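Local coordinates for phosphotriesterase family protein (Listeria monocytogenes serotype 4b str. H7858, PDB 3PNZ) that probably hydrolyses phosphorylated sugar lactones, as a zinc-dependent lactonase of the amidohydrolase fold, at residues E166-H178 against E199-L211. Residues are numbered along the deposited sequence; the frame is centred on the assembly and turned at random.
Sequences EEKTIRAVARAHH and EILKQENIPLEYL
The carboxylate of E204 is shared by two arginines of helix 166-178, R171 and R175. R175 takes it side-on in a salt bridge, NE to OE1 at 2.9 Å and NH2 to OE2, with guanidinium and carboxylate planes clearly tilted from each other. A bend at chi2 (-70°) turns E204 back so that OE2 can also receive R171 NH1, at 2.9 Å, on its anti lone pair, a second salt bridge. R171 is held all round its rim: NH1 and NH2 converge end-on on Q203 OE1, the amide almost coplanar with the guanidinium, while NE and NH2 share E167 OE2, completing a four-residue salt-bridge network; I200 CG2 covers one face. Helices 164-180 and 194-203 are neighbours on the outside of the TIM-barrel-like amidohydrolase fold, joined through strand 184-186; the segments 166-178 and 199-203 cross at -46°. Beneath the charges I170 CG2 meets I200 CG2 at 3.6 Å, and A174 CB rests on E204 CB. Helix 194-203 ends in a Schellman motif with N205 at C-prime, where H178 NE2 donates in its ring plane, nearly straight (173°), to E204 O, 2.7 Å away, while I206 CD1 sits over the ring face in a CH-pi contact. H177, its ND1 bonded to A182 O, lays NE2 3.3 Å from Y210 CD2, the two rings oblique.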
loop_
_atom_site.group_PDB
_atom_site.type_symbol
_atom_site.label_atom_id
_atom_site.label_comp_id
_atom_site.label_asym_id
_atom_site.label_seq_id
_atom_site.Cartn_x
_atom_site.Cartn_y
_atom_site.Cartn_z
ATOM N N GLU A 166 -10.332 12.164 -9.646
ATOM C CA GLU A 166 -9.320 11.711 -8.699
ATOM C C GLU A 166 -9.353 12.598 -7.467
ATOM O O GLU A 166 -9.307 12.109 -6.339
ATOM C CB GLU A 166 -7.922 11.715 -9.326
ATOM C CG GLU A 166 -7.666 10.517 -10.240
ATOM C CD GLU A 166 -6.478 10.711 -11.179
ATOM O OE1 GLU A 166 -5.851 11.788 -11.166
ATOM O OE2 GLU A 166 -6.173 9.771 -11.936
ATOM N N GLU A 167 -9.431 13.904 -7.685
ATOM C CA GLU A 167 -9.495 14.864 -6.594
ATOM C C GLU A 167 -10.695 14.607 -5.687
ATOM O O GLU A 167 -10.595 14.699 -4.459
ATOM C CB GLU A 167 -9.569 16.289 -7.146
ATOM C CG GLU A 167 -9.726 17.345 -6.075
ATOM C CD GLU A 167 -9.813 18.741 -6.648
ATOM O OE1 GLU A 167 -9.301 18.954 -7.769
ATOM O OE2 GLU A 167 -10.392 19.622 -5.986
ATOM N N LYS A 168 -11.832 14.318 -6.310
ATOM C CA LYS A 168 -13.038 13.934 -5.581
ATOM C C LYS A 168 -12.758 12.761 -4.638
ATOM O O LYS A 168 -13.160 12.794 -3.463
ATOM C CB LYS A 168 -14.148 13.570 -6.568
ATOM C CG LYS A 168 -15.496 13.210 -5.938
ATOM C CD LYS A 168 -16.454 12.710 -7.033
ATOM C CE LYS A 168 -17.917 12.885 -6.653
ATOM N NZ LYS A 168 -18.807 12.506 -7.786
ATOM N N THR A 169 -12.078 11.728 -5.133
ATOM C CA THR A 169 -11.755 10.589 -4.269
ATOM C C THR A 169 -10.768 10.957 -3.158
ATOM O O THR A 169 -10.847 10.411 -2.058
ATOM C CB THR A 169 -11.266 9.335 -5.035
ATOM O OG1 THR A 169 -10.012 9.607 -5.672
ATOM C CG2 THR A 169 -12.292 8.896 -6.078
ATOM N N ILE A 170 -9.841 11.870 -3.430
ATOM C CA ILE A 170 -8.929 12.301 -2.373
ATOM C C ILE A 170 -9.719 12.930 -1.232
ATOM O O ILE A 170 -9.487 12.624 -0.063
ATOM C CB ILE A 170 -7.873 13.327 -2.858
ATOM C CG1 ILE A 170 -7.041 12.740 -4.006
ATOM C CG2 ILE A 170 -6.980 13.753 -1.684
ATOM C CD1 ILE A 170 -5.956 13.700 -4.515
ATOM N N ARG A 171 -10.655 13.811 -1.575
ATOM C CA ARG A 171 -11.454 14.480 -0.554
ATOM C C ARG A 171 -12.346 13.477 0.188
ATOM O O ARG A 171 -12.494 13.568 1.401
ATOM C CB ARG A 171 -12.266 15.640 -1.153
ATOM C CG ARG A 171 -11.387 16.708 -1.782
ATOM C CD ARG A 171 -12.165 17.966 -2.174
ATOM N NE ARG A 171 -11.355 18.838 -3.025
ATOM C CZ ARG A 171 -10.472 19.719 -2.570
ATOM N NH1 ARG A 171 -10.280 19.862 -1.265
ATOM N NH2 ARG A 171 -9.781 20.468 -3.421
ATOM N N ALA A 172 -12.901 12.505 -0.532
ATOM C CA ALA A 172 -13.743 11.477 0.093
ATOM C C ALA A 172 -12.932 10.678 1.116
ATOM O O ALA A 172 -13.400 10.385 2.218
ATOM C CB ALA A 172 -14.322 10.546 -0.965
ATOM N N VAL A 173 -11.705 10.337 0.743
ATOM C CA VAL A 173 -10.825 9.565 1.618
ATOM C C VAL A 173 -10.338 10.382 2.814
ATOM O O VAL A 173 -10.282 9.873 3.937
ATOM C CB VAL A 173 -9.637 8.991 0.823
ATOM C CG1 VAL A 173 -8.578 8.438 1.757
ATOM C CG2 VAL A 173 -10.142 7.916 -0.128
ATOM N N ALA A 174 -10.003 11.653 2.581
ATOM C CA ALA A 174 -9.623 12.543 3.673
ATOM C C ALA A 174 -10.748 12.606 4.708
ATOM O O ALA A 174 -10.522 12.514 5.914
ATOM C CB ALA A 174 -9.294 13.932 3.144
ATOM N N ARG A 175 -11.970 12.741 4.220
ATOM C CA ARG A 175 -13.117 12.839 5.111
ATOM C C ARG A 175 -13.397 11.512 5.813
ATOM O O ARG A 175 -13.851 11.497 6.961
ATOM C CB ARG A 175 -14.317 13.391 4.347
ATOM C CG ARG A 175 -14.045 14.821 3.879
ATOM C CD ARG A 175 -15.034 15.306 2.841
ATOM N NE ARG A 175 -14.526 16.500 2.171
ATOM C CZ ARG A 175 -15.205 17.189 1.256
ATOM N NH1 ARG A 175 -16.428 16.805 0.907
ATOM N NH2 ARG A 175 -14.659 18.264 0.697
ATOM N N ALA A 176 -13.092 10.400 5.148
ATOM C CA ALA A 176 -13.189 9.092 5.796
ATOM C C ALA A 176 -12.149 8.988 6.905
ATOM O O ALA A 176 -12.405 8.387 7.951
ATOM C CB ALA A 176 -13.030 7.958 4.784
ATOM N N HIS A 177 -10.971 9.571 6.692
ATOM C CA HIS A 177 -9.999 9.613 7.776
ATOM C C HIS A 177 -10.544 10.392 8.974
ATOM O O HIS A 177 -10.381 9.978 10.123
ATOM C CB HIS A 177 -8.673 10.251 7.379
ATOM C CG HIS A 177 -7.872 10.667 8.571
ATOM N ND1 HIS A 177 -7.090 9.782 9.281
ATOM C CD2 HIS A 177 -7.806 11.846 9.233
ATOM C CE1 HIS A 177 -6.550 10.408 10.312
ATOM N NE2 HIS A 177 -6.973 11.660 10.308
ATOM N N HIS A 178 -11.157 11.540 8.718
ATOM C CA HIS A 178 -11.659 12.342 9.835
ATOM C C HIS A 178 -12.657 11.550 10.682
ATOM O O HIS A 178 -12.688 11.692 11.908
ATOM C CB HIS A 178 -12.262 13.656 9.355
ATOM C CG HIS A 178 -11.236 14.672 8.964
ATOM N ND1 HIS A 178 -10.260 15.107 9.834
ATOM C CD2 HIS A 178 -11.033 15.341 7.805
ATOM C CE1 HIS A 178 -9.499 15.999 9.228
ATOM N NE2 HIS A 178 -9.950 16.163 7.999
ATOM N N GLU A 199 -1.245 19.256 -1.092
ATOM C CA GLU A 199 -2.014 20.495 -1.038
ATOM C C GLU A 199 -3.501 20.223 -0.832
ATOM O O GLU A 199 -4.171 20.933 -0.083
ATOM C CB GLU A 199 -1.796 21.343 -2.291
ATOM C CG GLU A 199 -0.487 22.112 -2.272
ATOM C CD GLU A 199 -0.318 22.935 -1.001
ATOM O OE1 GLU A 199 -1.282 23.630 -0.607
ATOM O OE2 GLU A 199 0.777 22.883 -0.399
ATOM N N ILE A 200 -4.022 19.204 -1.505
ATOM C CA ILE A 200 -5.431 18.858 -1.343
ATOM C C ILE A 200 -5.699 18.381 0.080
ATOM O O ILE A 200 -6.701 18.750 0.697
ATOM C CB ILE A 200 -5.892 17.827 -2.375
ATOM C CG1 ILE A 200 -5.861 18.460 -3.770
ATOM C CG2 ILE A 200 -7.305 17.326 -2.038
ATOM C CD1 ILE A 200 -6.040 17.472 -4.896
ATOM N N LEU A 201 -4.791 17.568 0.603
ATOM C CA LEU A 201 -4.939 17.079 1.973
ATOM C C LEU A 201 -4.874 18.226 2.974
ATOM O O LEU A 201 -5.583 18.214 3.978
ATOM C CB LEU A 201 -3.877 16.027 2.285
ATOM C CG LEU A 201 -4.052 14.735 1.484
ATOM C CD1 LEU A 201 -2.887 13.791 1.728
ATOM C CD2 LEU A 201 -5.376 14.063 1.829
ATOM N N LYS A 202 -4.039 19.225 2.702
ATOM C CA LYS A 202 -3.970 20.386 3.585
ATOM C C LYS A 202 -5.283 21.163 3.576
ATOM O O LYS A 202 -5.729 21.638 4.619
ATOM C CB LYS A 202 -2.795 21.289 3.211
ATOM C CG LYS A 202 -1.467 20.731 3.679
ATOM C CD LYS A 202 -0.284 21.407 3.010
ATOM C CE LYS A 202 -0.273 22.898 3.223
ATOM N NZ LYS A 202 0.841 23.512 2.437
ATOM N N GLN A 203 -5.908 21.284 2.406
ATOM C CA GLN A 203 -7.225 21.914 2.326
ATOM C C GLN A 203 -8.249 21.144 3.151
ATOM O O GLN A 203 -9.196 21.728 3.683
ATOM C CB GLN A 203 -7.705 21.989 0.878
ATOM C CG GLN A 203 -6.844 22.864 -0.021
ATOM C CD GLN A 203 -7.206 22.686 -1.478
ATOM O OE1 GLN A 203 -8.220 22.069 -1.804
ATOM N NE2 GLN A 203 -6.372 23.216 -2.367
ATOM N N GLU A 204 -8.065 19.829 3.236
ATOM C CA GLU A 204 -8.976 18.969 3.982
ATOM C C GLU A 204 -8.558 18.801 5.445
ATOM O O GLU A 204 -9.093 17.946 6.155
ATOM C CB GLU A 204 -9.110 17.595 3.301
ATOM C CG GLU A 204 -9.746 17.652 1.893
ATOM C CD GLU A 204 -11.239 17.997 1.924
ATOM O OE1 GLU A 204 -11.921 17.605 2.899
ATOM O OE2 GLU A 204 -11.735 18.660 0.973
ATOM N N ASN A 205 -7.599 19.614 5.873
ATOM C CA ASN A 205 -7.152 19.644 7.265
ATOM C C ASN A 205 -6.606 18.314 7.772
ATOM O O ASN A 205 -6.859 17.914 8.925
ATOM C CB ASN A 205 -8.281 20.153 8.159
ATOM C CG ASN A 205 -8.724 21.555 7.774
ATOM O OD1 ASN A 205 -7.898 22.470 7.656
ATOM N ND2 ASN A 205 -10.027 21.730 7.556
ATOM N N ILE A 206 -5.834 17.647 6.916
ATOM C CA ILE A 206 -5.201 16.370 7.253
ATOM C C ILE A 206 -3.742 16.568 7.657
ATOM O O ILE A 206 -2.929 17.050 6.868
ATOM C CB ILE A 206 -5.237 15.396 6.037
ATOM C CG1 ILE A 206 -6.680 15.087 5.613
ATOM C CG2 ILE A 206 -4.461 14.110 6.342
ATOM C CD1 ILE A 206 -7.442 14.175 6.561
ATOM N N PRO A 207 -3.396 16.206 8.903
ATOM C CA PRO A 207 -1.978 16.217 9.273
ATOM C C PRO A 207 -1.176 15.279 8.366
ATOM O O PRO A 207 -1.529 14.106 8.216
ATOM C CB PRO A 207 -1.987 15.690 10.715
ATOM C CG PRO A 207 -3.380 16.016 11.223
ATOM C CD PRO A 207 -4.269 15.796 10.015
ATOM N N LEU A 208 -0.097 15.784 7.779
ATOM C CA LEU A 208 0.593 15.035 6.733
ATOM C C LEU A 208 1.355 13.820 7.250
ATOM O O LEU A 208 1.680 12.901 6.480
ATOM C CB LEU A 208 1.492 15.968 5.909
ATOM C CG LEU A 208 0.640 17.069 5.257
ATOM C CD1 LEU A 208 1.490 18.175 4.669
ATOM C CD2 LEU A 208 -0.287 16.456 4.214
ATOM N N GLU A 209 1.628 13.784 8.557
ATOM C CA GLU A 209 2.283 12.615 9.117
ATOM C C GLU A 209 1.316 11.431 9.210
ATOM O O GLU A 209 1.714 10.332 9.591
ATOM C CB GLU A 209 2.910 12.924 10.486
ATOM C CG GLU A 209 1.902 13.205 11.586
ATOM C CD GLU A 209 1.542 14.679 11.734
ATOM O OE1 GLU A 209 1.110 15.071 12.840
ATOM O OE2 GLU A 209 1.672 15.459 10.764
ATOM N N TYR A 210 0.053 11.652 8.853
ATOM C CA TYR A 210 -0.930 10.567 8.792
ATOM C C TYR A 210 -0.951 9.880 7.432
ATOM O O TYR A 210 -1.753 8.973 7.197
ATOM C CB TYR A 210 -2.343 11.097 9.064
ATOM C CG TYR A 210 -2.588 11.651 10.456
ATOM C CD1 TYR A 210 -1.626 11.565 11.458
ATOM C CD2 TYR A 210 -3.795 12.264 10.758
ATOM C CE1 TYR A 210 -1.876 12.091 12.736
ATOM C CE2 TYR A 210 -4.056 12.787 12.029
ATOM C CZ TYR A 210 -3.087 12.695 13.007
ATOM O OH TYR A 210 -3.343 13.213 14.267
ATOM N N LEU A 211 -0.091 10.342 6.531
ATOM C CA LEU A 211 -0.073 9.852 5.154
ATOM C C LEU A 211 1.210 9.075 4.863
ATOM O O LEU A 211 2.290 9.499 5.267
ATOM C CB LEU A 211 -0.145 11.049 4.200
ATOM C CG LEU A 211 0.074 10.771 2.703
ATOM C CD1 LEU A 211 -1.108 10.009 2.112
ATOM C CD2 LEU A 211 0.279 12.095 1.965
#